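Long-range contacts in enterochelin esterase (Salmonella enterica subsp. enterica serovar Typhimurium, PDB 3MGA), which probably hydrolyses the ester bonds of ferric enterobactin, the iron-loaded siderophore, so that the bacterium can release and use the metal: residues 178-183 with 260-266; 184-188 with 240-244; 248-254 with 288-294; 254-259 with 294-298. All coordinates share one frame; numbering follows the deposited sequence.

Interaction 1 (178-183 with 260-266); sequences WHSERL and LAVQQEL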
loop_
_atom_site.group_PDB
_atom_site.type_symbol
_atom_site.label_atom_id
_atom_site.label_comp_id
_atom_site.label_asym_id
_atom_site.label_seq_id
_atom_site.Cartn_x
_atom_site.Cartn_y
_atom_site.Cartn_z
ATOM N N TRP A 178 -10.869 -1.026 21.614
ATOM C CA TRP A 178 -9.910 -0.318 22.456
ATOM C C TRP A 178 -10.319 1.137 22.706
ATOM O O TRP A 178 -10.261 1.977 21.808
ATOM C CB TRP A 178 -8.486 -0.429 21.877
ATOM C CG TRP A 178 -7.530 0.540 22.478
ATOM C CD1 TRP A 178 -7.380 0.828 23.802
ATOM C CD2 TRP A 178 -6.540 1.306 21.787
ATOM N NE1 TRP A 178 -6.390 1.769 23.973
ATOM C CE2 TRP A 178 -5.856 2.075 22.750
ATOM C CE3 TRP A 178 -6.176 1.431 20.444
ATOM C CZ2 TRP A 178 -4.827 2.944 22.414
ATOM C CZ3 TRP A 178 -5.158 2.300 20.110
ATOM C CH2 TRP A 178 -4.493 3.047 21.094
ATOM N N HIS A 179 -10.732 1.402 23.946
ATOM C CA HIS A 179 -11.148 2.728 24.395
ATOM C C HIS A 179 -9.926 3.428 24.995
ATOM O O HIS A 179 -9.396 2.999 26.022
ATOM C CB HIS A 179 -12.241 2.611 25.459
ATOM C CG HIS A 179 -13.383 1.723 25.064
ATOM N ND1 HIS A 179 -14.417 2.149 24.259
ATOM C CD2 HIS A 179 -13.663 0.437 25.385
ATOM C CE1 HIS A 179 -15.276 1.160 24.089
ATOM N NE2 HIS A 179 -14.842 0.111 24.763
ATOM N N SER A 180 -9.483 4.503 24.349
ATOM C CA SER A 180 -8.298 5.238 24.784
ATOM C C SER A 180 -8.622 6.482 25.600
ATOM O O SER A 180 -9.373 7.351 25.149
ATOM C CB SER A 180 -7.494 5.644 23.559
ATOM O OG SER A 180 -6.384 6.422 23.924
ATOM N N GLU A 181 -8.043 6.564 26.797
ATOM C CA GLU A 181 -8.238 7.707 27.679
ATOM C C GLU A 181 -7.314 8.829 27.192
ATOM O O GLU A 181 -7.701 9.995 27.144
ATOM C CB GLU A 181 -7.936 7.327 29.140
ATOM C CG GLU A 181 -8.312 8.406 30.140
ATOM C CD GLU A 181 -8.021 8.037 31.595
ATOM O OE1 GLU A 181 -7.563 6.904 31.870
ATOM O OE2 GLU A 181 -8.257 8.900 32.467
ATOM N N ARG A 182 -6.087 8.453 26.837
ATOM C CA ARG A 182 -5.085 9.376 26.289
ATOM C C ARG A 182 -5.627 10.086 25.037
ATOM O O ARG A 182 -5.572 11.307 24.933
ATOM C CB ARG A 182 -3.828 8.564 25.943
ATOM C CG ARG A 182 -2.761 9.210 25.046
ATOM C CD ARG A 182 -1.898 10.190 25.719
ATOM N NE ARG A 182 -1.177 9.607 26.845
ATOM C CZ ARG A 182 -0.307 10.279 27.592
ATOM N NH1 ARG A 182 -0.017 11.544 27.306
ATOM N NH2 ARG A 182 0.291 9.680 28.612
ATOM N N LEU A 183 -6.157 9.314 24.095
ATOM C CA LEU A 183 -6.685 9.870 22.846
ATOM C C LEU A 183 -8.109 10.393 22.952
ATOM O O LEU A 183 -8.488 11.320 22.227
ATOM C CB LEU A 183 -6.615 8.834 21.724
ATOM C CG LEU A 183 -5.194 8.429 21.363
ATOM C CD1 LEU A 183 -5.191 7.256 20.398
ATOM C CD2 LEU A 183 -4.431 9.639 20.790
ATOM N N LEU A 260 2.144 6.726 22.791
ATOM C CA LEU A 260 2.133 6.656 24.247
ATOM C C LEU A 260 0.930 5.809 24.644
ATOM O O LEU A 260 1.051 4.895 25.444
ATOM C CB LEU A 260 2.027 8.041 24.888
ATOM C CG LEU A 260 3.264 8.936 24.883
ATOM C CD1 LEU A 260 2.903 10.328 25.337
ATOM C CD2 LEU A 260 4.389 8.343 25.761
ATOM N N ALA A 261 -0.223 6.119 24.055
ATOM C CA ALA A 261 -1.466 5.409 24.324
ATOM C C ALA A 261 -1.372 3.917 24.016
ATOM O O ALA A 261 -1.879 3.093 24.780
ATOM C CB ALA A 261 -2.608 6.036 23.514
ATOM N N VAL A 262 -0.750 3.574 22.884
ATOM C CA VAL A 262 -0.580 2.179 22.488
ATOM C C VAL A 262 0.225 1.386 23.526
ATOM O O VAL A 262 -0.101 0.237 23.840
ATOM C CB VAL A 262 0.106 2.070 21.103
ATOM C CG1 VAL A 262 0.705 0.688 20.882
ATOM C CG2 VAL A 262 -0.873 2.451 19.985
ATOM N N GLN A 263 1.255 2.008 24.083
ATOM C CA GLN A 263 2.106 1.328 25.061
ATOM C C GLN A 263 1.498 1.224 26.466
ATOM O O GLN A 263 1.596 0.173 27.109
ATOM C CB GLN A 263 3.452 2.036 25.147
ATOM C CG GLN A 263 4.172 2.103 23.824
ATOM C CD GLN A 263 5.447 2.893 23.904
ATOM O OE1 GLN A 263 6.348 2.562 24.675
ATOM N NE2 GLN A 263 5.551 3.930 23.077
ATOM N N GLN A 264 0.868 2.306 26.923
ATOM C CA GLN A 264 0.284 2.382 28.271
ATOM C C GLN A 264 -1.116 1.774 28.417
ATOM O O GLN A 264 -1.490 1.306 29.496
ATOM C CB GLN A 264 0.214 3.853 28.705
ATOM C CG GLN A 264 1.566 4.567 28.778
ATOM C CD GLN A 264 1.424 6.068 28.996
ATOM O OE1 GLN A 264 0.391 6.662 28.668
ATOM N NE2 GLN A 264 2.471 6.691 29.524
ATOM N N GLU A 265 -1.877 1.781 27.332
ATOM C CA GLU A 265 -3.248 1.295 27.347
ATOM C C GLU A 265 -3.471 0.007 26.545
ATOM O O GLU A 265 -4.000 -0.965 27.082
ATOM C CB GLU A 265 -4.160 2.379 26.762
ATOM C CG GLU A 265 -4.058 3.756 27.428
ATOM C CD GLU A 265 -4.717 4.859 26.600
ATOM O OE1 GLU A 265 -5.058 4.609 25.420
ATOM O OE2 GLU A 265 -4.878 5.981 27.119
ATOM N N LEU A 266 -3.064 0.003 25.273
ATOM C CA LEU A 266 -3.313 -1.131 24.374
ATOM C C LEU A 266 -2.485 -2.394 24.625
ATOM O O LEU A 266 -3.052 -3.470 24.816
ATOM C CB LEU A 266 -3.146 -0.696 22.909
ATOM C CG LEU A 266 -3.440 -1.759 21.848
ATOM C CD1 LEU A 266 -4.881 -2.248 21.968
ATOM C CD2 LEU A 266 -3.156 -1.234 20.446
#
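The indole of W178 lies between S180 and L266, with CB of S180 on one face and CB of L266 centred over the other. The L266 contact is a CH-pi one, 4.0 Å from that CB to the centroid of the six-membered ring of W178, and the two side chains cross at about a right angle. With CG anti to the backbone N (chi1 165°), the ring is carried toward helix 256-273, where its CH2 meets CG2 of V262 at 3.8 Å and CB of A261 sits in the ring plane at the edge. The carboxylate of E265 stands at another part of that edge, its plane turned 69° from the indole. Each of its oxygens uses a syn lone pair: OE1 accepts from OG of S180 at 2.7 Å, and OE2 accepts from the backbone N of R182 at 2.8 Å. OG of S180 also takes the N-H of L183 at 2.9 Å, an ST motif that ties the hydroxyl into the turn it helps to shape. R182 then bends at chi2 and chi3 across the helix, its CG resting on CB of A261. Its guanidinium has CD1 of L260 over one face, while NH2 gives a bond of 3.0 Å to a lone pair of OE1 of Q264. A glutamate from the helix thus grips the turn after edge strand 174-180, while the strand's tryptophan packs on the same helix, as in the sheet-on-helix layers of an alpha/beta-hydrolase fold.

Interaction 2 (184-188 with 240-244); sequences GNSRR and IDAID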
loop_
_atom_site.group_PDB
_atom_site.type_symbol
_atom_site.label_atom_id
_atom_site.label_comp_id
_atom_site.label_asym_id
_atom_site.label_seq_id
_atom_site.Cartn_x
_atom_site.Cartn_y
_atom_site.Cartn_z
ATOM N N GLY A 184 -8.902 9.781 23.823
ATOM C CA GLY A 184 -10.284 10.197 24.018
ATOM C C GLY A 184 -11.197 9.677 22.934
ATOM O O GLY A 184 -12.175 10.322 22.587
ATOM N N ASN A 185 -10.860 8.513 22.385
ATOM C CA ASN A 185 -11.669 7.881 21.346
ATOM C C ASN A 185 -11.595 6.356 21.438
ATOM O O ASN A 185 -10.685 5.816 22.069
ATOM C CB ASN A 185 -11.257 8.379 19.952
ATOM C CG ASN A 185 -9.813 8.044 19.598
ATOM O OD1 ASN A 185 -9.299 6.980 19.940
ATOM N ND2 ASN A 185 -9.163 8.951 18.884
ATOM N N SER A 186 -12.580 5.683 20.841
ATOM C CA SER A 186 -12.658 4.217 20.823
ATOM C C SER A 186 -12.298 3.726 19.434
ATOM O O SER A 186 -12.450 4.456 18.451
ATOM C CB SER A 186 -14.048 3.726 21.228
ATOM O OG SER A 186 -14.346 4.128 22.562
ATOM N N ARG A 187 -11.891 2.465 19.340
ATOM C CA ARG A 187 -11.403 1.932 18.080
ATOM C C ARG A 187 -11.274 0.417 18.096
ATOM O O ARG A 187 -11.068 -0.160 19.136
ATOM C CB ARG A 187 -10.025 2.540 17.968
ATOM C CG ARG A 187 -9.114 2.118 16.923
ATOM C CD ARG A 187 -7.742 2.545 17.402
ATOM N NE ARG A 187 -7.737 3.938 17.872
ATOM C CZ ARG A 187 -7.366 4.990 17.144
ATOM N NH1 ARG A 187 -6.922 4.842 15.894
ATOM N NH2 ARG A 187 -7.407 6.202 17.688
ATOM N N ARG A 188 -11.362 -0.212 16.926
ATOM C CA ARG A 188 -11.219 -1.655 16.806
ATOM C C ARG A 188 -9.768 -2.029 16.626
ATOM O O ARG A 188 -9.017 -1.323 15.945
ATOM C CB ARG A 188 -11.934 -2.196 15.561
ATOM C CG ARG A 188 -13.435 -2.086 15.537
ATOM C CD ARG A 188 -13.964 -2.469 14.148
ATOM N NE ARG A 188 -13.531 -1.538 13.102
ATOM C CZ ARG A 188 -13.792 -1.675 11.801
ATOM N NH1 ARG A 188 -14.486 -2.719 11.350
ATOM N NH2 ARG A 188 -13.350 -0.761 10.936
ATOM N N ILE A 240 -4.369 -2.274 14.002
ATOM C CA ILE A 240 -5.061 -1.142 14.611
ATOM C C ILE A 240 -5.848 -0.327 13.589
ATOM O O ILE A 240 -5.322 0.078 12.561
ATOM C CB ILE A 240 -4.092 -0.212 15.355
ATOM C CG1 ILE A 240 -3.193 -1.008 16.307
ATOM C CG2 ILE A 240 -4.875 0.847 16.125
ATOM C CD1 ILE A 240 -2.196 -0.139 17.044
ATOM N N ASP A 241 -7.115 -0.087 13.897
ATOM C CA ASP A 241 -8.004 0.684 13.031
ATOM C C ASP A 241 -7.610 2.146 13.119
ATOM O O ASP A 241 -7.474 2.687 14.226
ATOM C CB ASP A 241 -9.446 0.511 13.521
ATOM C CG ASP A 241 -10.475 1.110 12.592
ATOM O OD1 ASP A 241 -10.118 1.725 11.575
ATOM O OD2 ASP A 241 -11.674 0.955 12.889
ATOM N N ALA A 242 -7.402 2.774 11.964
ATOM C CA ALA A 242 -7.061 4.197 11.902
ATOM C C ALA A 242 -8.323 5.050 12.079
ATOM O O ALA A 242 -8.236 6.276 12.199
ATOM C CB ALA A 242 -6.378 4.536 10.571
ATOM N N ILE A 243 -9.483 4.388 12.057
ATOM C CA ILE A 243 -10.802 5.011 12.236
ATOM C C ILE A 243 -11.318 5.700 10.977
ATOM O O ILE A 243 -12.269 5.240 10.353
ATOM C CB ILE A 243 -10.843 6.023 13.427
ATOM C CG1 ILE A 243 -10.390 5.356 14.725
ATOM C CG2 ILE A 243 -12.243 6.585 13.589
ATOM C CD1 ILE A 243 -10.484 6.261 15.934
ATOM N N ASP A 244 -10.697 6.809 10.616
ATOM C CA ASP A 244 -11.112 7.566 9.441
ATOM C C ASP A 244 -9.997 8.524 9.052
ATOM O O ASP A 244 -8.993 8.617 9.750
ATOM C CB ASP A 244 -12.436 8.303 9.711
ATOM C CG ASP A 244 -12.373 9.202 10.937
ATOM O OD1 ASP A 244 -11.252 9.482 11.414
ATOM O OD2 ASP A 244 -13.443 9.636 11.422
HETATM O O HOH W 1 -5.954 6.856 13.448
#
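R187 and R188, successive residues of strand 185-193, both bond to D241, one to its backbone and the other to its carboxylate. NH1 of R187 donates to the carbonyl O of D241 at 2.8 Å, in the carbonyl plane, with the oxygen 18° out of the guanidinium plane. Over the centre of that guanidinium lies CD1 of I243, 3.5 Å from NH2 of R187, while the CD carbon of R187 rests on CG2 of I240. R188 grips D241 side-on: NE and NH2 each reach OD2 at 3.1 Å, from the same face of the carboxylate and with the oxygen in the guanidinium plane, forming a salt bridge. The backbone N of D241 closes the set with a bond of 3.1 Å to O of R188.

OD1 of D241 takes the backbone N of I243 at 2.8 Å, an Asx turn, with the donor above the carboxylate plane. NH2 of R187 also bonds to OD1 of N185 at 3.0 Å, and a water accepts weakly from NH1 of R187 and donates to O of A242. Further out, OE1 of E251 forms a salt bridge with NH2 of R187 and OE2 accepts from ND2 of N185, whereas NH1 of R188 has a second acidic partner in E215; the acids hold both guanidinium groups in place and balance their charge.

G184 and N185 form a G1 beta bulge opposite S180 as the chain turns from strand 174-180. From there strand 185-193 runs antiparallel to strand 236-240, whose outgoing loop touches Q211 of helix 210-216 and enters helix 245-251 at its N-cap, D244.

Interaction 3 (248-254 with 288-294); sequences RSQELPC and QSFGGLS. With GOL (glycerol), chain E.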
loop_
_atom_site.group_PDB
_atom_site.type_symbol
_atom_site.label_atom_id
_atom_site.label_comp_id
_atom_site.label_asym_id
_atom_site.label_seq_id
_atom_site.Cartn_x
_atom_site.Cartn_y
_atom_site.Cartn_z
ATOM N N ARG A 248 -6.788 9.608 11.281
ATOM C CA ARG A 248 -5.548 9.076 10.750
ATOM C C ARG A 248 -4.549 10.192 10.422
ATOM O O ARG A 248 -3.366 10.095 10.754
ATOM C CB ARG A 248 -5.842 8.222 9.511
ATOM C CG ARG A 248 -4.629 7.537 8.914
ATOM C CD ARG A 248 -5.000 6.669 7.719
ATOM N NE ARG A 248 -3.831 5.949 7.220
ATOM C CZ ARG A 248 -2.990 6.415 6.305
ATOM N NH1 ARG A 248 -3.175 7.611 5.758
ATOM N NH2 ARG A 248 -1.951 5.678 5.936
ATOM N N SER A 249 -5.034 11.245 9.773
ATOM C CA SER A 249 -4.185 12.373 9.408
ATOM C C SER A 249 -3.713 13.153 10.641
ATOM O O SER A 249 -2.733 13.891 10.570
ATOM C CB SER A 249 -4.917 13.293 8.429
ATOM O OG SER A 249 -5.256 12.589 7.243
ATOM N N GLN A 250 -4.414 12.987 11.763
ATOM C CA GLN A 250 -4.056 13.652 13.022
ATOM C C GLN A 250 -3.228 12.757 13.961
ATOM O O GLN A 250 -2.364 13.248 14.685
ATOM C CB GLN A 250 -5.328 14.079 13.772
ATOM C CG GLN A 250 -6.117 15.208 13.120
ATOM C CD GLN A 250 -7.451 15.503 13.828
ATOM O OE1 GLN A 250 -8.097 14.605 14.396
ATOM N NE2 GLN A 250 -7.876 16.760 13.767
ATOM N N GLU A 251 -3.489 11.451 13.939
ATOM C CA GLU A 251 -2.824 10.514 14.859
ATOM C C GLU A 251 -1.562 9.825 14.353
ATOM O O GLU A 251 -0.697 9.493 15.154
ATOM C CB GLU A 251 -3.837 9.453 15.334
ATOM C CG GLU A 251 -5.013 10.055 16.121
ATOM C CD GLU A 251 -6.088 9.042 16.507
ATOM O OE1 GLU A 251 -6.175 7.956 15.883
ATOM O OE2 GLU A 251 -6.862 9.350 17.440
ATOM N N LEU A 252 -1.453 9.602 13.046
ATOM C CA LEU A 252 -0.280 8.927 12.494
ATOM C C LEU A 252 0.933 9.811 12.171
ATOM O O LEU A 252 2.071 9.374 12.366
ATOM C CB LEU A 252 -0.653 8.099 11.252
ATOM C CG LEU A 252 -1.566 6.883 11.457
ATOM C CD1 LEU A 252 -1.723 6.107 10.136
ATOM C CD2 LEU A 252 -1.019 5.960 12.529
ATOM N N PRO A 253 0.719 11.039 11.668
ATOM C CA PRO A 253 1.923 11.813 11.345
ATOM C C PRO A 253 2.651 12.428 12.540
ATOM O O PRO A 253 2.448 13.603 12.882
ATOM C CB PRO A 253 1.408 12.893 10.390
ATOM C CG PRO A 253 0.008 13.013 10.653
ATOM C CD PRO A 253 -0.492 11.669 11.128
ATOM N N CYS A 254 3.509 11.622 13.155
ATOM C CA CYS A 254 4.318 12.047 14.292
ATOM C C CYS A 254 3.502 12.619 15.449
ATOM O O CYS A 254 3.757 13.723 15.914
ATOM C CB CYS A 254 5.382 13.054 13.837
ATOM S SG CYS A 254 6.477 12.427 12.533
ATOM N N GLN A 288 2.098 1.903 6.132
ATOM C CA GLN A 288 2.258 2.435 4.793
ATOM C C GLN A 288 1.826 3.891 4.731
ATOM O O GLN A 288 0.863 4.287 5.385
ATOM C CB GLN A 288 1.417 1.636 3.795
ATOM C CG GLN A 288 1.557 0.133 3.912
ATOM C CD GLN A 288 0.794 -0.440 5.083
ATOM O OE1 GLN A 288 -0.311 -0.000 5.388
ATOM N NE2 GLN A 288 1.362 -1.455 5.722
ATOM N N SER A 289 2.535 4.678 3.924
ATOM C CA SER A 289 2.222 6.093 3.726
ATOM C C SER A 289 2.367 6.788 5.091
ATOM O O SER A 289 3.451 6.696 5.680
ATOM C CB SER A 289 0.838 6.225 3.089
ATOM O OG SER A 289 0.638 7.518 2.562
ATOM N N PHE A 290 1.339 7.457 5.628
ATOM C CA PHE A 290 1.515 8.060 6.966
ATOM C C PHE A 290 1.836 6.979 7.992
ATOM O O PHE A 290 2.417 7.271 9.039
ATOM C CB PHE A 290 0.316 8.874 7.479
ATOM C CG PHE A 290 0.180 10.246 6.882
ATOM C CD1 PHE A 290 1.285 11.061 6.699
ATOM C CD2 PHE A 290 -1.084 10.783 6.654
ATOM C CE1 PHE A 290 1.141 12.353 6.197
ATOM C CE2 PHE A 290 -1.233 12.067 6.160
ATOM C CZ PHE A 290 -0.118 12.853 5.927
ATOM N N GLY A 291 1.431 5.743 7.701
ATOM C CA GLY A 291 1.708 4.612 8.582
ATOM C C GLY A 291 3.195 4.306 8.642
ATOM O O GLY A 291 3.703 3.851 9.672
ATOM N N GLY A 292 3.890 4.548 7.530
ATOM C CA GLY A 292 5.333 4.298 7.443
ATOM C C GLY A 292 6.094 5.346 8.226
ATOM O O GLY A 292 7.069 5.042 8.925
ATOM N N LEU A 293 5.634 6.581 8.099
ATOM C CA LEU A 293 6.212 7.704 8.805
ATOM C C LEU A 293 6.034 7.497 10.300
ATOM O O LEU A 293 6.970 7.674 11.085
ATOM C CB LEU A 293 5.513 9.007 8.368
ATOM C CG LEU A 293 5.799 10.315 9.111
ATOM C CD1 LEU A 293 7.262 10.724 9.037
ATOM C CD2 LEU A 293 4.902 11.419 8.541
ATOM N N SER A 294 4.830 7.101 10.683
ATOM C CA SER A 294 4.508 6.886 12.080
ATOM C C SER A 294 5.305 5.715 12.663
ATOM O O SER A 294 5.742 5.787 13.805
ATOM C CB SER A 294 3.002 6.649 12.256
ATOM O OG SER A 294 2.608 6.883 13.597
HETATM C C1 GOL E . -1.597 11.471 1.813
HETATM O O1 GOL E . -2.976 11.490 2.100
HETATM C C2 GOL E . -0.981 10.137 2.213
HETATM O O2 GOL E . -1.172 9.189 1.182
HETATM C C3 GOL E . -1.621 9.625 3.500
HETATM O O3 GOL E . -0.723 8.812 4.226
HETATM O O HOH W 2 2.034 8.935 15.559
#
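A glycerol, probably from the crystallisation liquor, links the two segments through one oxygen: its O3 accepts from NH1 of R248 at 3.1 Å and from the backbone N of F290 at 2.8 Å, and is hydrogen-bonded to OG of S289 at 2.5 Å. A second hydroxyl, O2, also bonds to that OG. R248 reaches the site on a chain extended from CG to NE, with CG anti to the backbone N (chi1 -176°); its guanidinium lies over CB of F290, and a salt bridge from NE to D209 helps to hold it. S289 sits at the strained turn (phi 62°) between strand 284-288 and helix 290-301, within a GxSxG pattern with G287 and G291. This is consistent with the nucleophile elbow of alpha/beta-hydrolases, S289 being the likely nucleophile; its OG is also hydrogen-bonded to OG of S315, and H383 touches its side chain, as a catalytic histidine would. The F290 ring has CB of P253 over one face and the glycerol on the other, and W318 meets it with planes about perpendicular. Behind it, CB of L252 packs on CB of F290 at 4.0 Å. A water hydrogen-bonded to O of E251 and OG of S294 spans the far end, where that OG also accepts from NE1 of W259.

Interaction 4 (254-259 with 294-298); sequences CNADFW and SALYA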
loop_
_atom_site.group_PDB
_atom_site.type_symbol
_atom_site.label_atom_id
_atom_site.label_comp_id
_atom_site.label_asym_id
_atom_site.label_seq_id
_atom_site.Cartn_x
_atom_site.Cartn_y
_atom_site.Cartn_z
ATOM N N CYS A 254 3.509 11.622 13.155
ATOM C CA CYS A 254 4.318 12.047 14.292
ATOM C C CYS A 254 3.502 12.619 15.449
ATOM O O CYS A 254 3.757 13.723 15.914
ATOM C CB CYS A 254 5.382 13.054 13.837
ATOM S SG CYS A 254 6.477 12.427 12.533
ATOM N N ASN A 255 2.514 11.853 15.902
ATOM C CA ASN A 255 1.695 12.241 17.054
ATOM C C ASN A 255 2.126 11.338 18.214
ATOM O O ASN A 255 1.887 10.132 18.189
ATOM C CB ASN A 255 0.205 12.081 16.758
ATOM C CG ASN A 255 -0.678 12.611 17.877
ATOM O OD1 ASN A 255 -0.197 12.989 18.947
ATOM N ND2 ASN A 255 -1.981 12.646 17.629
ATOM N N ALA A 256 2.762 11.930 19.220
ATOM C CA ALA A 256 3.282 11.173 20.365
ATOM C C ALA A 256 2.211 10.475 21.179
ATOM O O ALA A 256 2.426 9.362 21.636
ATOM C CB ALA A 256 4.143 12.070 21.262
ATOM N N ASP A 257 1.061 11.112 21.361
ATOM C CA ASP A 257 -0.020 10.486 22.136
ATOM C C ASP A 257 -0.464 9.149 21.584
ATOM O O ASP A 257 -0.770 8.244 22.347
ATOM C CB ASP A 257 -1.223 11.420 22.298
ATOM C CG ASP A 257 -0.999 12.468 23.366
ATOM O OD1 ASP A 257 0.053 12.405 24.042
ATOM O OD2 ASP A 257 -1.885 13.338 23.549
ATOM N N PHE A 258 -0.493 9.012 20.266
ATOM C CA PHE A 258 -0.902 7.746 19.676
ATOM C C PHE A 258 -0.024 6.611 20.202
ATOM O O PHE A 258 -0.531 5.613 20.708
ATOM C CB PHE A 258 -0.846 7.796 18.154
ATOM C CG PHE A 258 -1.183 6.492 17.500
ATOM C CD1 PHE A 258 -2.503 6.094 17.354
ATOM C CD2 PHE A 258 -0.185 5.653 17.032
ATOM C CE1 PHE A 258 -2.817 4.893 16.753
ATOM C CE2 PHE A 258 -0.501 4.446 16.431
ATOM C CZ PHE A 258 -1.820 4.071 16.290
ATOM N N TRP A 259 1.292 6.786 20.102
ATOM C CA TRP A 259 2.231 5.757 20.554
ATOM C C TRP A 259 2.338 5.627 22.063
ATOM O O TRP A 259 2.603 4.531 22.559
ATOM C CB TRP A 259 3.595 5.942 19.900
ATOM C CG TRP A 259 3.521 5.627 18.458
ATOM C CD1 TRP A 259 3.548 6.505 17.419
ATOM C CD2 TRP A 259 3.308 4.333 17.891
ATOM N NE1 TRP A 259 3.413 5.830 16.234
ATOM C CE2 TRP A 259 3.261 4.494 16.496
ATOM C CE3 TRP A 259 3.180 3.048 18.429
ATOM C CZ2 TRP A 259 3.098 3.418 15.626
ATOM C CZ3 TRP A 259 3.015 1.983 17.572
ATOM C CH2 TRP A 259 2.969 2.176 16.180
ATOM N N SER A 294 4.830 7.101 10.683
ATOM C CA SER A 294 4.508 6.886 12.080
ATOM C C SER A 294 5.305 5.715 12.663
ATOM O O SER A 294 5.742 5.787 13.805
ATOM C CB SER A 294 3.002 6.649 12.256
ATOM O OG SER A 294 2.608 6.883 13.597
ATOM N N ALA A 295 5.504 4.650 11.887
ATOM C CA ALA A 295 6.259 3.479 12.386
ATOM C C ALA A 295 7.723 3.824 12.663
ATOM O O ALA A 295 8.273 3.396 13.660
ATOM C CB ALA A 295 6.154 2.292 11.418
ATOM N N LEU A 296 8.353 4.591 11.775
ATOM C CA LEU A 296 9.740 4.993 11.979
ATOM C C LEU A 296 9.786 5.921 13.191
ATOM O O LEU A 296 10.632 5.774 14.074
ATOM C CB LEU A 296 10.311 5.689 10.743
ATOM C CG LEU A 296 11.769 6.149 10.867
ATOM C CD1 LEU A 296 12.713 4.967 11.141
ATOM C CD2 LEU A 296 12.196 6.906 9.625
ATOM N N TYR A 297 8.865 6.879 13.222
ATOM C CA TYR A 297 8.755 7.817 14.330
ATOM C C TYR A 297 8.692 7.054 15.652
ATOM O O TYR A 297 9.333 7.443 16.628
ATOM C CB TYR A 297 7.516 8.690 14.132
ATOM C CG TYR A 297 7.167 9.611 15.278
ATOM C CD1 TYR A 297 6.271 9.206 16.265
ATOM C CD2 TYR A 297 7.689 10.887 15.358
ATOM C CE1 TYR A 297 5.922 10.034 17.301
ATOM C CE2 TYR A 297 7.344 11.736 16.409
ATOM C CZ TYR A 297 6.459 11.296 17.375
ATOM O OH TYR A 297 6.103 12.116 18.420
ATOM N N ALA A 298 7.930 5.961 15.669
ATOM C CA ALA A 298 7.796 5.124 16.868
ATOM C C ALA A 298 9.135 4.493 17.237
ATOM O O ALA A 298 9.563 4.563 18.377
ATOM C CB ALA A 298 6.748 4.038 16.650
HETATM O O HOH W 2 2.034 8.935 15.559
#
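C254, in the turn just ahead of helix 256-273, lies alongside the start of segment 294-298 with its CA 5.6 Å from that of S294, and the helix then places W259 beside A298, their CA atoms 6.7 Å apart. The Y297 ring is laid under C254: CA of C254 stands over its centre, 3.6 Å from the centroid and 7° off the normal, a CH-pi contact, and CB lies over the same face. SG of C254 meets the ring more obliquely, 3.4 Å from CD2 of Y297, as a sulfur-aromatic contact. CG of Y297 is anti to the backbone N (chi1 173°), which sends the ring across to the turn and brings OH within 3.5 Å of CB of A256. W259 and Y297 run antiparallel alongside each other, CD1 of W259 4.0 Å from CD1 of Y297. One face of the indole takes CB of A298, 3.6 Å from the centroid of the five-membered ring; F258 lies over the opposite face, toward the rim. NE1 of W259 donates to OG of S294 at 3.0 Å, the oxygen 16° out of the indole plane; with the two faces covered, this bond helps to set the ring's rotation. The water at OG of S294 accepts from N of N255, so the buried hydroxyl is tied to the turn. N255 is the N-cap of helix 256-273, its OD1 taking a weak bond from N of D257. The contact joins helix 256-273, whose W259 also reaches V285 of strand 284-288, to helix 290-301, which follows the probable nucleophile elbow of an alpha/beta-hydrolase fold.

The four contacts touch one another between the sheet edge and the probable active site. Interactions 1 and 2, with centres about 10 Å apart, use neighbouring strands and join through a probable hydrogen bond between H179 ND1 and S186 OG, 2.6 Å. Interaction 2 passes to interaction 3 through E251, whose OE1 forms a salt bridge of 2.8 Å with NH2 of R187. Interactions 3 and 4 share C254, S294 and one water, their centres about 7 Å apart; interaction 4 shares helix 256-273 with interaction 1, their centres about 13 Å apart. Interaction 3 alone holds S289 and the glycerol, and interaction 1 lies about 16 Å from it between centres.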